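Local coordinates for protein ketosynthase (Streptomyces sp. MSC090213JE08, PDB 6KXD) that probably catalyses the decarboxylative condensation of a fatty acyl-ACP with malonyl-ACP to a 3-oxoacyl-ACP in a highly reducing type II polyketide synthase, at residues A[145-150]-A[163-167]; A[294-300]-A[385-391]; A[327-333]-A[358-363]. All blocks are in the same frame, centred on the assembly; numbering follows the deposited sequence.

Interaction 1: residues A[145-150]-A[163-167]; sequences AGRLST and ATTVT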
loop_
_atom_site.group_PDB
_atom_site.type_symbol
_atom_site.label_atom_id
_atom_site.label_comp_id
_atom_site.label_asym_id
_atom_site.label_seq_id
_atom_site.Cartn_x
_atom_site.Cartn_y
_atom_site.Cartn_z
ATOM N N ALA A 145 -4.355 7.451 2.243
ATOM C CA ALA A 145 -3.177 7.163 1.495
ATOM C C ALA A 145 -3.481 6.894 0.011
ATOM O O ALA A 145 -2.622 7.126 -0.815
ATOM C CB ALA A 145 -2.467 5.968 2.117
ATOM N N GLY A 146 -4.692 6.442 -0.296
ATOM C CA GLY A 146 -5.096 6.103 -1.648
ATOM C C GLY A 146 -4.948 7.302 -2.546
ATOM O O GLY A 146 -4.673 7.196 -3.733
ATOM N N ARG A 147 -5.131 8.463 -1.931
ATOM C CA ARG A 147 -5.069 9.697 -2.679
ATOM C C ARG A 147 -3.693 9.951 -3.327
ATOM O O ARG A 147 -3.627 10.583 -4.364
ATOM C CB ARG A 147 -5.596 10.806 -1.764
ATOM C CG ARG A 147 -5.474 12.184 -2.382
ATOM C CD ARG A 147 -6.039 13.237 -1.443
ATOM N NE ARG A 147 -7.469 13.084 -1.393
ATOM C CZ ARG A 147 -8.350 13.951 -1.827
ATOM N NH1 ARG A 147 -7.966 15.145 -2.242
ATOM N NH2 ARG A 147 -9.626 13.622 -1.767
ATOM N N LEU A 148 -2.582 9.455 -2.755
ATOM C CA LEU A 148 -1.294 9.687 -3.290
ATOM C C LEU A 148 -1.179 9.201 -4.727
ATOM O O LEU A 148 -0.409 9.770 -5.497
ATOM C CB LEU A 148 -0.231 8.961 -2.471
ATOM C CG LEU A 148 -0.121 9.375 -1.007
ATOM C CD1 LEU A 148 1.036 8.635 -0.355
ATOM C CD2 LEU A 148 0.064 10.873 -0.881
ATOM N N SER A 149 -1.902 8.120 -5.058
ATOM C CA SER A 149 -1.886 7.540 -6.375
ATOM C C SER A 149 -2.857 8.244 -7.295
ATOM O O SER A 149 -2.495 8.543 -8.415
ATOM C CB SER A 149 -2.174 6.026 -6.281
ATOM O OG SER A 149 -0.956 5.404 -5.959
ATOM N N THR A 150 -4.055 8.493 -6.796
ATOM C CA THR A 150 -5.135 9.052 -7.614
ATOM C C THR A 150 -4.810 10.494 -8.037
ATOM O O THR A 150 -5.149 10.892 -9.154
ATOM C CB THR A 150 -6.502 8.998 -6.928
ATOM O OG1 THR A 150 -6.525 9.761 -5.716
ATOM C CG2 THR A 150 -6.942 7.564 -6.704
ATOM N N ALA A 163 -4.844 3.075 -9.836
ATOM C CA ALA A 163 -4.097 3.916 -8.867
ATOM C C ALA A 163 -4.102 3.233 -7.508
ATOM O O ALA A 163 -5.079 3.247 -6.825
ATOM C CB ALA A 163 -4.727 5.279 -8.766
ATOM N N THR A 164 -2.979 2.591 -7.194
ATOM C CA THR A 164 -2.848 1.799 -6.036
ATOM C C THR A 164 -1.743 2.394 -5.174
ATOM O O THR A 164 -0.567 2.448 -5.572
ATOM C CB THR A 164 -2.466 0.357 -6.393
ATOM O OG1 THR A 164 -3.469 -0.154 -7.263
ATOM C CG2 THR A 164 -2.414 -0.523 -5.171
ATOM N N THR A 165 -2.094 2.795 -3.972
ATOM C CA THR A 165 -1.044 3.156 -3.045
ATOM C C THR A 165 -0.669 1.929 -2.219
ATOM O O THR A 165 -1.530 1.337 -1.610
ATOM C CB THR A 165 -1.510 4.234 -2.076
ATOM O OG1 THR A 165 -1.841 5.324 -2.935
ATOM C CG2 THR A 165 -0.437 4.672 -1.107
ATOM N N VAL A 166 0.612 1.587 -2.250
ATOM C CA VAL A 166 1.114 0.470 -1.506
ATOM C C VAL A 166 1.651 0.998 -0.164
ATOM O O VAL A 166 2.551 1.833 -0.091
ATOM C CB VAL A 166 2.145 -0.308 -2.324
ATOM C CG1 VAL A 166 2.710 -1.439 -1.492
ATOM C CG2 VAL A 166 1.502 -0.844 -3.615
ATOM N N THR A 167 1.115 0.474 0.919
ATOM C CA THR A 167 1.433 0.991 2.252
ATOM C C THR A 167 2.273 -0.061 2.991
ATOM O O THR A 167 1.859 -0.529 4.001
ATOM C CB THR A 167 0.172 1.352 3.025
ATOM O OG1 THR A 167 -0.648 0.199 3.204
ATOM C CG2 THR A 167 -0.621 2.440 2.310
HETATM O O HOH W 1 -5.730 4.766 -4.637
#

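Interaction 2: residues A[294-300]-A[385-391]; sequences EIDFISA and VRIVQNN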
loop_
_atom_site.group_PDB
_atom_site.type_symbol
_atom_site.label_atom_id
_atom_site.label_comp_id
_atom_site.label_asym_id
_atom_site.label_seq_id
_atom_site.Cartn_x
_atom_site.Cartn_y
_atom_site.Cartn_z
ATOM N N GLU A 294 26.856 -11.936 -10.508
ATOM C CA GLU A 294 26.626 -10.910 -11.523
ATOM C C GLU A 294 26.185 -9.595 -10.876
ATOM O O GLU A 294 26.033 -8.598 -11.567
ATOM C CB GLU A 294 25.556 -11.324 -12.537
ATOM C CG GLU A 294 25.722 -12.708 -13.135
ATOM C CD GLU A 294 24.664 -12.996 -14.185
ATOM O OE1 GLU A 294 24.608 -12.247 -15.172
ATOM O OE2 GLU A 294 23.864 -13.930 -13.994
ATOM N N ILE A 295 25.971 -9.586 -9.555
ATOM C CA ILE A 295 25.540 -8.362 -8.867
ATOM C C ILE A 295 26.759 -7.466 -8.600
ATOM O O ILE A 295 27.701 -7.843 -7.910
ATOM C CB ILE A 295 24.767 -8.683 -7.576
ATOM C CG1 ILE A 295 23.481 -9.473 -7.864
ATOM C CG2 ILE A 295 24.530 -7.397 -6.789
ATOM C CD1 ILE A 295 22.481 -8.778 -8.764
ATOM N N ASP A 296 26.704 -6.241 -9.131
ATOM C CA ASP A 296 27.800 -5.292 -9.034
ATOM C C ASP A 296 27.798 -4.607 -7.676
ATOM O O ASP A 296 28.845 -4.431 -7.095
ATOM C CB ASP A 296 27.760 -4.335 -10.220
ATOM C CG ASP A 296 28.024 -5.141 -11.477
ATOM O OD1 ASP A 296 28.990 -5.941 -11.441
ATOM O OD2 ASP A 296 27.214 -5.060 -12.419
ATOM N N PHE A 297 26.624 -4.205 -7.178
ATOM C CA PHE A 297 26.516 -3.766 -5.796
ATOM C C PHE A 297 25.061 -3.927 -5.322
ATOM O O PHE A 297 24.142 -4.078 -6.107
ATOM C CB PHE A 297 27.060 -2.342 -5.588
ATOM C CG PHE A 297 26.177 -1.210 -6.051
ATOM C CD1 PHE A 297 26.162 -0.825 -7.379
ATOM C CD2 PHE A 297 25.317 -0.573 -5.168
ATOM C CE1 PHE A 297 25.343 0.207 -7.806
ATOM C CE2 PHE A 297 24.476 0.443 -5.598
ATOM C CZ PHE A 297 24.514 0.852 -6.910
ATOM N N ILE A 298 24.924 -3.946 -4.005
ATOM C CA ILE A 298 23.667 -3.921 -3.317
ATOM C C ILE A 298 23.480 -2.511 -2.799
ATOM O O ILE A 298 24.377 -1.969 -2.125
ATOM C CB ILE A 298 23.663 -4.949 -2.176
ATOM C CG1 ILE A 298 23.909 -6.354 -2.714
ATOM C CG2 ILE A 298 22.381 -4.826 -1.350
ATOM C CD1 ILE A 298 24.366 -7.363 -1.679
ATOM N N SER A 299 22.331 -1.918 -3.131
ATOM C CA SER A 299 21.801 -0.766 -2.435
ATOM C C SER A 299 21.005 -1.303 -1.235
ATOM O O SER A 299 19.902 -1.875 -1.391
ATOM C CB SER A 299 20.925 0.083 -3.336
ATOM O OG SER A 299 20.218 1.055 -2.572
ATOM N N ALA A 300 21.609 -1.184 -0.059
ATOM C CA ALA A 300 21.143 -1.771 1.160
ATOM C C ALA A 300 19.944 -0.986 1.687
ATOM O O ALA A 300 19.830 0.191 1.425
ATOM C CB ALA A 300 22.246 -1.799 2.178
ATOM N N VAL A 385 29.057 -0.916 -13.540
ATOM C CA VAL A 385 27.847 -1.387 -12.863
ATOM C C VAL A 385 26.822 -1.775 -13.930
ATOM O O VAL A 385 26.283 -0.939 -14.643
ATOM C CB VAL A 385 27.325 -0.326 -11.884
ATOM C CG1 VAL A 385 28.397 0.108 -10.901
ATOM C CG2 VAL A 385 26.788 0.881 -12.601
ATOM N N ARG A 386 26.580 -3.079 -14.049
ATOM C CA ARG A 386 25.648 -3.613 -15.025
ATOM C C ARG A 386 24.346 -4.075 -14.330
ATOM O O ARG A 386 23.299 -3.979 -14.932
ATOM C CB ARG A 386 26.295 -4.752 -15.825
ATOM C CG ARG A 386 27.499 -4.349 -16.676
ATOM C CD ARG A 386 28.434 -5.528 -16.926
ATOM N NE ARG A 386 29.073 -6.019 -15.695
ATOM C CZ ARG A 386 29.617 -7.229 -15.534
ATOM N NH1 ARG A 386 29.722 -8.053 -16.564
ATOM N NH2 ARG A 386 30.043 -7.618 -14.341
ATOM N N ILE A 387 24.442 -4.605 -13.102
ATOM C CA ILE A 387 23.306 -5.216 -12.402
ATOM C C ILE A 387 23.383 -4.800 -10.934
ATOM O O ILE A 387 24.446 -4.897 -10.302
ATOM C CB ILE A 387 23.291 -6.750 -12.597
ATOM C CG1 ILE A 387 23.291 -7.120 -14.087
ATOM C CG2 ILE A 387 22.117 -7.388 -11.852
ATOM C CD1 ILE A 387 23.200 -8.606 -14.370
ATOM N N VAL A 388 22.257 -4.303 -10.400
ATOM C CA VAL A 388 22.228 -3.767 -9.065
ATOM C C VAL A 388 21.004 -4.329 -8.326
ATOM O O VAL A 388 19.960 -4.516 -8.901
ATOM C CB VAL A 388 22.221 -2.232 -9.069
ATOM C CG1 VAL A 388 22.236 -1.675 -7.659
ATOM C CG2 VAL A 388 23.367 -1.656 -9.883
ATOM N N GLN A 389 21.221 -4.669 -7.059
ATOM C CA GLN A 389 20.174 -5.097 -6.138
ATOM C C GLN A 389 19.827 -3.922 -5.215
ATOM O O GLN A 389 20.674 -3.265 -4.642
ATOM C CB GLN A 389 20.629 -6.349 -5.399
ATOM C CG GLN A 389 19.742 -6.737 -4.232
ATOM C CD GLN A 389 20.319 -7.945 -3.534
ATOM O OE1 GLN A 389 20.836 -8.856 -4.172
ATOM N NE2 GLN A 389 20.237 -7.963 -2.222
ATOM N N ASN A 390 18.532 -3.640 -5.114
ATOM C CA ASN A 390 18.060 -2.652 -4.198
ATOM C C ASN A 390 17.179 -3.327 -3.155
ATOM O O ASN A 390 16.102 -3.806 -3.488
ATOM C CB ASN A 390 17.243 -1.599 -4.944
ATOM C CG ASN A 390 16.778 -0.446 -4.086
ATOM O OD1 ASN A 390 17.587 0.169 -3.374
ATOM N ND2 ASN A 390 15.492 -0.117 -4.193
ATOM N N ASN A 391 17.638 -3.287 -1.903
ATOM C CA ASN A 391 17.027 -3.909 -0.807
ATOM C C ASN A 391 16.082 -2.943 -0.108
ATOM O O ASN A 391 16.285 -1.728 -0.042
ATOM C CB ASN A 391 18.004 -4.359 0.274
ATOM C CG ASN A 391 18.849 -5.551 -0.117
ATOM O OD1 ASN A 391 18.742 -6.088 -1.215
ATOM N ND2 ASN A 391 19.696 -5.973 0.804
#

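Interaction 3: residues A[327-333]-A[358-363]; sequences TVAVKSM and IPPTIN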
loop_
_atom_site.group_PDB
_atom_site.type_symbol
_atom_site.label_atom_id
_atom_site.label_comp_id
_atom_site.label_asym_id
_atom_site.label_seq_id
_atom_site.Cartn_x
_atom_site.Cartn_y
_atom_site.Cartn_z
ATOM N N THR A 327 28.191 -3.103 -0.745
ATOM C CA THR A 327 26.908 -2.914 -0.152
ATOM C C THR A 327 26.892 -1.504 0.442
ATOM O O THR A 327 27.517 -1.225 1.431
ATOM C CB THR A 327 26.617 -4.027 0.868
ATOM O OG1 THR A 327 26.580 -5.264 0.163
ATOM C CG2 THR A 327 25.339 -3.794 1.645
ATOM N N VAL A 328 26.096 -0.636 -0.170
ATOM C CA VAL A 328 26.049 0.754 0.151
ATOM C C VAL A 328 24.657 1.133 0.658
ATOM O O VAL A 328 23.662 0.482 0.317
ATOM C CB VAL A 328 26.420 1.591 -1.085
ATOM C CG1 VAL A 328 27.680 1.056 -1.738
ATOM C CG2 VAL A 328 25.293 1.681 -2.101
ATOM N N ALA A 329 24.623 2.202 1.447
ATOM C CA ALA A 329 23.432 2.695 2.118
ATOM C C ALA A 329 23.180 4.166 1.741
ATOM O O ALA A 329 23.659 5.079 2.377
ATOM C CB ALA A 329 23.553 2.497 3.602
ATOM N N VAL A 330 22.301 4.361 0.750
ATOM C CA VAL A 330 21.823 5.665 0.261
ATOM C C VAL A 330 21.205 6.499 1.378
ATOM O O VAL A 330 21.267 7.732 1.342
ATOM C CB VAL A 330 20.836 5.430 -0.905
ATOM C CG1 VAL A 330 20.105 6.695 -1.334
ATOM C CG2 VAL A 330 21.551 4.807 -2.088
ATOM N N LYS A 331 20.624 5.853 2.404
ATOM C CA LYS A 331 20.031 6.562 3.516
ATOM C C LYS A 331 21.093 7.308 4.342
ATOM O O LYS A 331 20.752 8.149 5.168
ATOM C CB LYS A 331 19.275 5.603 4.443
ATOM C CG LYS A 331 18.031 4.969 3.820
ATOM C CD LYS A 331 17.286 4.092 4.779
ATOM C CE LYS A 331 16.046 3.483 4.156
ATOM N NZ LYS A 331 16.412 2.550 3.075
ATOM N N SER A 332 22.362 6.972 4.125
ATOM C CA SER A 332 23.416 7.736 4.769
ATOM C C SER A 332 23.277 9.190 4.306
ATOM O O SER A 332 23.380 10.075 5.125
ATOM C CB SER A 332 24.764 7.176 4.482
ATOM O OG SER A 332 25.065 7.242 3.103
ATOM N N MET A 333 22.913 9.374 3.020
ATOM C CA MET A 333 22.723 10.686 2.444
ATOM C C MET A 333 21.277 11.173 2.623
ATOM O O MET A 333 21.044 12.270 3.095
ATOM C CB MET A 333 23.069 10.671 0.960
ATOM C CG MET A 333 24.527 10.439 0.679
ATOM S SD MET A 333 24.843 10.111 -1.074
ATOM C CE MET A 333 24.412 8.369 -1.179
ATOM N N ILE A 358 28.952 4.001 -8.140
ATOM C CA ILE A 358 28.390 3.412 -6.968
ATOM C C ILE A 358 28.361 4.503 -5.915
ATOM O O ILE A 358 29.408 5.041 -5.534
ATOM C CB ILE A 358 29.176 2.182 -6.485
ATOM C CG1 ILE A 358 29.278 1.093 -7.546
ATOM C CG2 ILE A 358 28.549 1.645 -5.204
ATOM C CD1 ILE A 358 30.157 -0.048 -7.108
ATOM N N PRO A 359 27.156 4.892 -5.441
ATOM C CA PRO A 359 27.029 6.002 -4.520
ATOM C C PRO A 359 27.568 5.537 -3.182
ATOM O O PRO A 359 27.546 4.334 -2.899
ATOM C CB PRO A 359 25.525 6.277 -4.469
ATOM C CG PRO A 359 24.905 4.934 -4.766
ATOM C CD PRO A 359 25.852 4.288 -5.755
ATOM N N PRO A 360 28.046 6.478 -2.341
ATOM C CA PRO A 360 28.722 6.124 -1.096
ATOM C C PRO A 360 27.804 5.923 0.107
ATOM O O PRO A 360 26.719 6.527 0.180
ATOM C CB PRO A 360 29.583 7.355 -0.776
ATOM C CG PRO A 360 28.821 8.505 -1.410
ATOM C CD PRO A 360 28.034 7.930 -2.577
ATOM N N THR A 361 28.308 5.133 1.062
ATOM C CA THR A 361 27.856 5.179 2.429
ATOM C C THR A 361 28.688 6.240 3.159
ATOM O O THR A 361 29.872 5.998 3.467
ATOM C CB THR A 361 27.986 3.810 3.108
ATOM O OG1 THR A 361 27.496 2.812 2.218
ATOM C CG2 THR A 361 27.290 3.774 4.450
ATOM N N ILE A 362 28.073 7.395 3.430
ATOM C CA ILE A 362 28.746 8.554 3.983
ATOM C C ILE A 362 28.672 8.491 5.514
ATOM O O ILE A 362 28.120 7.558 6.070
ATOM C CB ILE A 362 28.151 9.855 3.402
ATOM C CG1 ILE A 362 26.787 10.227 4.007
ATOM C CG2 ILE A 362 28.106 9.752 1.896
ATOM C CD1 ILE A 362 26.318 11.654 3.698
ATOM N N ASN A 363 29.299 9.472 6.172
ATOM C CA ASN A 363 29.462 9.528 7.617
ATOM C C ASN A 363 30.098 8.223 8.139
ATOM O O ASN A 363 29.844 7.814 9.276
ATOM C CB ASN A 363 28.135 9.828 8.325
ATOM C CG ASN A 363 27.355 10.966 7.699
ATOM O OD1 ASN A 363 27.941 11.971 7.322
ATOM N ND2 ASN A 363 26.042 10.815 7.573
#

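Interaction 1: residues A[145-150]-A[163-167]
S149 and T165 carry the dense half of this contact between helix 147-156, with the residues leading into it, and strand 161-166. The first torsion of T165 (chi1 -61°) lays OG1 beside its own backbone N, facing the helix, where it donates to A145 O at 2.9 Å. It comes from above the carbonyl plane, 37° out of it, while L148 N binds the same oxygen from the opposite face; A145 O is thus gripped twice, just ahead of helix 147-156. S149 reaches over from one turn further on: its OG sits 3.2 Å from T165 OG1 and 3.0 Å from T164 O, and its CB rests against A163 CB at 3.6 Å. T150 CG2 closes on the same A163 methyl, 3.8 Å away.

The fit is looser between G146 and A163, where a water spans the two backbones, donating to G146 O and A163 O. Towards A145, methyls merely brush: A145 CB is 4.0 Å from T167 CG2. With a valine in place of T165, A145 O would probably lose its side-chain donor and S149 OG a polar neighbour.

T165 and T167 also make backbone hydrogen bonds to the neighbouring subunit, and T150 OG1 bonds D363 O of that subunit. The contact is a helix packed on a strand of the thiolase fold, at the place where the sheet meets its partner in the dimer.

Interaction 2: residues A[294-300]-A[385-391]
D296 CB points toward the loop at R386, and its carboxylate meets the backbone there, just ahead of two neighbouring parallel strands, 297-299 and 387-391, in the C-terminal half of the thiolase fold. With CG set beside the backbone N (chi1 -65°), OD2 takes two amides at once: R386 N at 2.6 Å, from above the carboxylate plane, and I387 N at 2.9 Å, on the anti side. D296 N returns a bond to I387 O, so the aspartate is tied to the chain at 386-387 by both backbone and side chain. Its other oxygen meets the edge of the R386 guanidinium in a long salt bridge, OD1 to NH2 3.5 Å; R386 NE has a second acidic partner, D384.

Further along, the strands exchange the bonds Q389 N to F297 O, S299 N to Q389 O and N391 N to S299 O, and the side chains sort to the two faces of the sheet. F297 and V388 share one face and cross obliquely: V388 CG1 stands over the ring face, displaced toward the rim, 3.6 Å from the centroid and 18° off the normal, a CH-pi contact, while CG2 approaches CE1. Helix 341-355 packs on both residues. On the opposite face I298 and Q389 lie side by side, pointing the same way, under helices 306-320 and 274-288. Nearer the start, I295 and I387 cross at about a right angle with little slack, I295 CD1 to I387 CG2 being 3.4 Å.

The amides of Q389 and N391 are fixed against turning. Q389 NE2 donates to N391 OD1 at 2.6 Å, on a lone pair; Q389 OE1 goes to Y320 and N391 ND2 to E312. N390, whose ND2 bonds N174 and S342, offers the other end of its amide across the strands: S299 OG donates to N390 OD1 in the carbonyl plane, at 2.9 Å.

Interaction 3: residues A[327-333]-A[358-363]
V328 packs its branched side chain against I358 and the carbonyl of P359. Its CG1 meets I358 CG2 at 3.6 Å, the two side chains crossing at about a right angle, and its CB lies 3.5 Å from P359 O, a buried carbonyl with no hydrogen-bond partner in the model. Next to it, T361 fits beside A329: its CG2 rests 4.0 Å from A329 CB, while its OG1 accepts A329 N at 3.0 Å and also bonds V375 O.

This is the passage from strand 326-328 into helix 331-334 of the thiolase fold, where K331 and S332 begin the K-S-x-x-G-H sequence familiar in ketosynthases; K331 turns the other way, its NZ bonded to H301 O. S332 is the small bump that enters the loop between P360 and I362. Held between backbone N and carbonyl carbon (chi1 63°), its OG accepts I362 N in a nearly straight bond (168° at the hydrogen) and donates to A329 O at 2.7 Å, stitching the loop to the chain at A329-S332.

The larger bump is M333, which fits against P359, P360 and I362. Its chain bends at chi3 (-81°), bringing CE back over P360, 3.2 Å from P360 O, with the proline ring's CD and P359 CB close by. I362 packs against the base of that chain, its CD1 coming up to M333 CG at 3.7 Å, again at about a right angle.

In the fold
All three contacts are largely buried and reach the same mixed sheet, though interaction 2 comes to the surface at R386. Interaction 1 lies across the chain's centre from the others, its centre about 28 Å from that of interaction 2. It borders the second subunit, whereas no other chain touches interactions 2 and 3. Those two are neighbours: interaction 3 is nested in the loop interaction 2 closes, and strand 326-328 pairs with 297-299 (V328 O to A300 N 2.7 Å). Hydroxyls and a water join helix to strand in interaction 1, parallel backbone bonds with a carboxylate dominate interaction 2, and prolines, M333 and I362 interlock in interaction 3 beside two hydroxyl-backbone bonds.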